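Local coordinates for protein SusD homolog (Bacteroides thetaiotaomicron, PDB 3SGH) that probably binds sugars at the bacterial outer membrane, as a lipoprotein of the SusD family built on an alpha-alpha superhelix, at residues S118-I123 against L457-S462; Q37-M42 against D74-R79. All blocks are in the same frame, centred on the assembly; numbering follows the deposited sequence. Where two conformers were deposited one is given.

How the contacts relate
Helix 75-84 supplies one side of contact 2 and also packs against side chains of contact 1; the two centres lie about 12 Å apart on the same side of the chain's centre. Contact 1 is buried and brings the end of helix 100-120 against a late segment more than 330 residues away in sequence; contact 2 is partly buried and joins two helices close in sequence. Their chemistry follows their place: contact 1 relies on one backbone hydrogen bond, a neutral amide with two waters and apolar side chains, whereas contact 2 is held by a two-pronged salt bridge. They meet where Trp77 of 74-79 packs on Gln120 and Thr460, and where Arg461 N lies 2.9 Å from Asp74 OD2, a probable hydrogen bond.

Contact 1 (S118-I123 against L457-S462); sequences SLQGPI and LRFTRS
Leu457 meets the end of helix 100-120 through its backbone first: its N donates to Leu119 O over 2.8 Å. The two leucine side chains run side by side in the same direction, CD2 of Leu119 lying 4.0 Å from CD2 of Leu457. The other backbone polar atom of Leu457 fares less well, for its buried O receives a CA-H...O contact from Gln120 but no conventional hydrogen-bond partner. At Arg458 the link becomes indirect: a water donates both to Arg458 O and to Gln120 OE1, while the guanidinium turns elsewhere, its NE bonding to Asn485.

This is a helix terminus closed by a distant loop within the largely helical SusD fold. Gly121, with positive phi, ends the helical run, and the chain turns so that Pro122 O accepts a nearly straight bond (168°) from Gln120 NE2, 2.9 Å long and in the plane of the amide. With CG set between the backbone N and the carbonyl carbon (chi1 69°) and the chain extended beyond it, the Gln120 side chain spans from the helix end to the 457-462 loop.

Phe459 presents its ring edge to this amide, NE2 of Gln120 lying 3.3 Å from CD1 of Phe459 near the ring plane, with the two planes 57° apart. At the ring tip, Phe459 CZ touches Pro122 CD at 4.0 Å, and side chains of helix 468-477 pack on the same phenylalanine. A second water accepts from Gln120 NE2 and, at 3.1 Å, from Thr460 N. An alanine in place of Gln120 would probably leave Pro122 O without its amide donor and both waters short of a partner, opening a gap beside the Phe459 edge. Thr460 itself is the N-cap of helix 461-466, its OG1 bonded to Glu463 N.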
loop_
_atom_site.group_PDB
_atom_site.type_symbol
_atom_site.label_atom_id
_atom_site.label_comp_id
_atom_site.label_asym_id
_atom_site.label_seq_id
_atom_site.Cartn_x
_atom_site.Cartn_y
_atom_site.Cartn_z
ATOM N N SER A 118 4.127 6.588 -6.487
ATOM C CA SER A 118 4.875 5.582 -5.704
ATOM C C SER A 118 5.192 4.307 -6.506
ATOM O O SER A 118 6.041 3.515 -6.105
ATOM C CB SER A 118 4.127 5.252 -4.431
ATOM O OG SER A 118 4.041 6.417 -3.608
ATOM N N LEU A 119 4.492 4.113 -7.624
ATOM C CA LEU A 119 4.767 3.042 -8.556
ATOM C C LEU A 119 5.807 3.442 -9.625
ATOM O O LEU A 119 6.798 2.741 -9.794
ATOM C CB LEU A 119 3.458 2.608 -9.238
ATOM C CG LEU A 119 2.482 1.821 -8.357
ATOM C CD1 LEU A 119 1.071 1.690 -8.978
ATOM C CD2 LEU A 119 3.040 0.373 -8.057
ATOM N N GLN A 120 5.534 4.494 -10.408
ATOM C CA GLN A 120 6.320 4.779 -11.598
ATOM C C GLN A 120 7.191 6.019 -11.521
ATOM O O GLN A 120 8.108 6.169 -12.309
ATOM C CB GLN A 120 5.422 4.891 -12.844
ATOM C CG GLN A 120 4.532 6.074 -12.904
ATOM C CD GLN A 120 3.878 6.182 -14.264
ATOM O OE1 GLN A 120 3.196 5.268 -14.686
ATOM N NE2 GLN A 120 4.151 7.265 -14.983
ATOM N N GLY A 121 6.922 6.894 -10.566
ATOM C CA GLY A 121 7.685 8.128 -10.430
ATOM C C GLY A 121 6.994 9.299 -11.104
ATOM O O GLY A 121 5.834 9.600 -10.772
ATOM N N PRO A 122 7.676 9.962 -12.070
ATOM C CA PRO A 122 6.997 11.083 -12.727
ATOM C C PRO A 122 5.623 10.694 -13.297
ATOM O O PRO A 122 5.462 9.624 -13.863
ATOM C CB PRO A 122 7.948 11.444 -13.877
ATOM C CG PRO A 122 9.263 11.045 -13.436
ATOM C CD PRO A 122 9.041 9.777 -12.599
ATOM N N ILE A 123 4.664 11.599 -13.160
ATOM C CA ILE A 123 3.373 11.475 -13.813
ATOM C C ILE A 123 2.938 12.863 -14.240
ATOM O O ILE A 123 3.336 13.840 -13.639
ATOM C CB ILE A 123 2.310 10.912 -12.842
ATOM C CG1 ILE A 123 2.169 11.792 -11.592
ATOM C CG2 ILE A 123 2.560 9.396 -12.480
ATOM C CD1 ILE A 123 0.972 11.436 -10.682
ATOM N N LEU A 457 7.594 0.535 -11.344
ATOM C CA LEU A 457 6.988 0.173 -12.618
ATOM C C LEU A 457 7.458 1.184 -13.674
ATOM O O LEU A 457 7.841 2.294 -13.337
ATOM C CB LEU A 457 5.459 0.171 -12.497
ATOM C CG LEU A 457 4.834 -1.125 -11.966
ATOM C CD1 LEU A 457 5.465 -1.615 -10.671
ATOM C CD2 LEU A 457 3.316 -0.927 -11.811
ATOM N N ARG A 458 7.399 0.791 -14.943
ATOM C CA ARG A 458 7.829 1.608 -16.045
ATOM C C ARG A 458 6.661 2.418 -16.595
ATOM O O ARG A 458 5.486 2.107 -16.324
ATOM C CB ARG A 458 8.414 0.725 -17.157
ATOM C CG ARG A 458 9.731 0.069 -16.784
ATOM C CD ARG A 458 10.273 -0.845 -17.893
ATOM N NE ARG A 458 9.435 -2.060 -17.973
ATOM C CZ ARG A 458 8.482 -2.279 -18.873
ATOM N NH1 ARG A 458 8.225 -1.390 -19.828
ATOM N NH2 ARG A 458 7.757 -3.388 -18.823
ATOM N N PHE A 459 7.015 3.439 -17.374
ATOM C CA PHE A 459 6.063 4.240 -18.140
ATOM C C PHE A 459 5.344 3.302 -19.150
ATOM O O PHE A 459 5.895 2.268 -19.581
ATOM C CB PHE A 459 6.798 5.390 -18.848
ATOM C CG PHE A 459 7.519 6.355 -17.908
ATOM C CD1 PHE A 459 6.963 6.722 -16.706
ATOM C CD2 PHE A 459 8.716 6.919 -18.296
ATOM C CE1 PHE A 459 7.593 7.664 -15.883
ATOM C CE2 PHE A 459 9.357 7.851 -17.500
ATOM C CZ PHE A 459 8.816 8.218 -16.304
ATOM N N THR A 460 4.117 3.649 -19.517
ATOM C CA THR A 460 3.295 2.758 -20.324
ATOM C C THR A 460 3.473 2.884 -21.831
ATOM O O THR A 460 3.870 3.941 -22.352
ATOM C CB THR A 460 1.808 3.006 -20.051
ATOM O OG1 THR A 460 1.469 4.308 -20.557
ATOM C CG2 THR A 460 1.496 2.871 -18.523
ATOM N N ARG A 461 3.134 1.807 -22.538
ATOM C CA ARG A 461 3.211 1.817 -23.988
ATOM C C ARG A 461 2.276 2.872 -24.537
ATOM O O ARG A 461 2.622 3.541 -25.527
ATOM C CB ARG A 461 2.922 0.442 -24.635
ATOM C CG ARG A 461 2.953 0.545 -26.216
ATOM C CD ARG A 461 3.022 -0.777 -27.000
ATOM N NE ARG A 461 4.354 -1.356 -26.842
ATOM C CZ ARG A 461 5.248 -1.571 -27.801
ATOM N NH1 ARG A 461 5.016 -1.310 -29.107
ATOM N NH2 ARG A 461 6.414 -2.085 -27.429
ATOM N N SER A 462 1.096 3.042 -23.928
ATOM C CA SER A 462 0.128 4.018 -24.477
ATOM C C SER A 462 0.689 5.446 -24.406
ATOM O O SER A 462 0.408 6.293 -25.266
ATOM C CB SER A 462 -1.251 3.880 -23.799
ATOM O OG SER A 462 -1.206 4.429 -22.484
HETATM O O HOH W 1 3.275 2.544 -14.638
HETATM O O HOH W 2 3.430 6.348 -18.055
#

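Contact 2 (Q37-M42 against D74-R79); sequences QEINCM and DSSWGR
Glu38 and Arg79 form a side-on salt bridge in which two nitrogens take one carboxylate oxygen each. Arg79 NE donates to Glu38 OE1 at 2.9 Å and Arg79 NH2 to Glu38 OE2 at 3.1 Å, both bonds nearly straight. Each oxygen lies close to the guanidinium plane but is met from above the carboxylate plane, the two flat groups being turned 47° apart. The arginine chain, bent at chi2 and chi3 (59° and 62°), crosses the glutamate at about a right angle. A water adds a further hold, donating to Glu38 OE1 and to Ser75 O, and so ties the carboxylate to the backbone of the partner helix.

Nearer the backbone, the aliphatic part of the same side chain adds packing, Glu38 CG lying 3.9 Å from Ser75 CB. One residue further along both helices, Ile39 CD1 reaches Ser76 OG at 3.4 Å, a hydroxyl also bonded to Trp43 NE1. The OG of Ser75 bonds instead to Gly71 O.

Helix 33-40 thus packs against helix 75-84, a pairing within the helical SusD fold. Helix 100-120 lies against both, Leu115 touching Ile39 and Leu119 touching Ser76, while helix 239-245 packs on Gln37, Asn40 and Cys41.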
loop_
_atom_site.group_PDB
_atom_site.type_symbol
_atom_site.label_atom_id
_atom_site.label_comp_id
_atom_site.label_asym_id
_atom_site.label_seq_id
_atom_site.Cartn_x
_atom_site.Cartn_y
_atom_site.Cartn_z
ATOM N N GLN A 37 -7.215 -7.444 -8.774
ATOM C CA GLN A 37 -6.077 -8.221 -9.203
ATOM C C GLN A 37 -4.919 -7.308 -9.562
ATOM O O GLN A 37 -3.795 -7.521 -9.100
ATOM C CB GLN A 37 -6.370 -9.140 -10.359
ATOM C CG GLN A 37 -5.080 -9.957 -10.732
ATOM C CD GLN A 37 -5.406 -11.189 -11.569
ATOM O OE1 GLN A 37 -6.123 -11.095 -12.584
ATOM N NE2 GLN A 37 -4.881 -12.337 -11.145
ATOM N N GLU A 38 -5.229 -6.282 -10.343
ATOM C CA GLU A 38 -4.165 -5.405 -10.896
ATOM C C GLU A 38 -3.407 -4.638 -9.817
ATOM O O GLU A 38 -2.183 -4.549 -9.851
ATOM C CB GLU A 38 -4.748 -4.447 -11.922
ATOM C CG GLU A 38 -5.276 -5.177 -13.185
ATOM C CD GLU A 38 -6.189 -4.273 -14.059
ATOM O OE1 GLU A 38 -6.292 -3.072 -13.782
ATOM O OE2 GLU A 38 -6.781 -4.797 -15.015
ATOM N N ILE A 39 -4.134 -4.088 -8.847
ATOM C CA ILE A 39 -3.544 -3.272 -7.813
ATOM C C ILE A 39 -3.201 -4.052 -6.549
ATOM O O ILE A 39 -2.182 -3.783 -5.916
ATOM C CB ILE A 39 -4.503 -2.067 -7.494
ATOM C CG1 ILE A 39 -4.690 -1.185 -8.747
ATOM C CG2 ILE A 39 -4.020 -1.230 -6.251
ATOM C CD1 ILE A 39 -3.417 -0.389 -9.181
ATOM N N ASN A 40 -4.076 -4.964 -6.148
ATOM C CA ASN A 40 -3.928 -5.655 -4.895
ATOM C C ASN A 40 -3.273 -7.020 -5.009
ATOM O O ASN A 40 -2.883 -7.547 -3.983
ATOM C CB ASN A 40 -5.277 -5.810 -4.184
ATOM C CG ASN A 40 -5.869 -4.472 -3.762
ATOM O OD1 ASN A 40 -5.134 -3.559 -3.383
ATOM N ND2 ASN A 40 -7.183 -4.352 -3.812
ATOM N N CYS A 41 -3.115 -7.588 -6.203
ATOM C CA CYS A 41 -2.645 -8.982 -6.325
ATOM C C CYS A 41 -1.601 -9.289 -7.385
ATOM O O CYS A 41 -1.453 -10.476 -7.774
ATOM C CB CYS A 41 -3.847 -9.915 -6.565
ATOM S SG CYS A 41 -5.292 -9.761 -5.420
HETATM N N MSE A 42 -0.842 -8.288 -7.825
HETATM C CA MSE A 42 0.158 -8.457 -8.884
HETATM C C MSE A 42 1.514 -7.970 -8.366
HETATM O O MSE A 42 2.205 -8.696 -7.636
HETATM C CB MSE A 42 -0.268 -7.728 -10.192
HETATM C CG MSE A 42 -1.490 -8.351 -10.893
HETATM SE SE MSE A 42 -1.281 -10.183 -11.535
HETATM C CE MSE A 42 -0.478 -9.857 -13.291
ATOM N N ASP A 74 1.661 -2.027 -17.411
ATOM C CA ASP A 74 0.854 -0.836 -17.695
ATOM C C ASP A 74 -0.525 -0.842 -17.058
ATOM O O ASP A 74 -1.262 0.140 -17.174
ATOM C CB ASP A 74 0.647 -0.731 -19.227
ATOM C CG ASP A 74 1.966 -0.530 -20.017
ATOM O OD1 ASP A 74 3.068 -0.436 -19.393
ATOM O OD2 ASP A 74 1.883 -0.437 -21.276
ATOM N N SER A 75 -0.918 -1.930 -16.414
ATOM C CA SER A 75 -2.283 -2.017 -15.871
ATOM C C SER A 75 -2.642 -0.935 -14.869
ATOM O O SER A 75 -3.773 -0.394 -14.867
ATOM C CB SER A 75 -2.503 -3.401 -15.221
ATOM O OG SER A 75 -2.566 -4.400 -16.210
ATOM N N SER A 76 -1.729 -0.675 -13.945
ATOM C CA SER A 76 -2.011 0.242 -12.843
ATOM C C SER A 76 -2.307 1.647 -13.347
ATOM O O SER A 76 -3.281 2.286 -12.883
ATOM C CB SER A 76 -0.847 0.258 -11.841
ATOM O OG SER A 76 -0.709 -1.008 -11.196
ATOM N N TRP A 77 -1.488 2.123 -14.283
ATOM C CA TRP A 77 -1.726 3.422 -14.901
ATOM C C TRP A 77 -3.126 3.484 -15.425
ATOM O O TRP A 77 -3.875 4.421 -15.129
ATOM C CB TRP A 77 -0.730 3.691 -16.021
ATOM C CG TRP A 77 -1.081 4.876 -16.868
ATOM C CD1 TRP A 77 -2.097 4.936 -17.749
ATOM C CD2 TRP A 77 -0.424 6.178 -16.920
ATOM N NE1 TRP A 77 -2.134 6.179 -18.356
ATOM C CE2 TRP A 77 -1.127 6.961 -17.856
ATOM C CE3 TRP A 77 0.669 6.757 -16.251
ATOM C CZ2 TRP A 77 -0.743 8.288 -18.195
ATOM C CZ3 TRP A 77 1.056 8.086 -16.585
ATOM C CH2 TRP A 77 0.330 8.840 -17.537
ATOM N N GLY A 78 -3.492 2.491 -16.227
ATOM C CA GLY A 78 -4.809 2.504 -16.884
ATOM C C GLY A 78 -5.958 2.477 -15.902
ATOM O O GLY A 78 -6.994 3.162 -16.076
ATOM N N ARG A 79 -5.773 1.694 -14.844
ATOM C CA ARG A 79 -6.821 1.521 -13.876
ATOM C C ARG A 79 -7.057 2.821 -13.061
ATOM O O ARG A 79 -8.213 3.283 -12.906
ATOM C CB ARG A 79 -6.461 0.347 -12.949
ATOM C CG ARG A 79 -7.565 -0.026 -11.919
ATOM C CD ARG A 79 -8.878 -0.410 -12.562
ATOM N NE ARG A 79 -8.757 -1.586 -13.395
ATOM C CZ ARG A 79 -9.758 -2.210 -13.994
ATOM N NH1 ARG A 79 -11.007 -1.789 -13.830
ATOM N NH2 ARG A 79 -9.498 -3.273 -14.729
HETATM O O HOH W 3 -5.871 -1.741 -16.158
#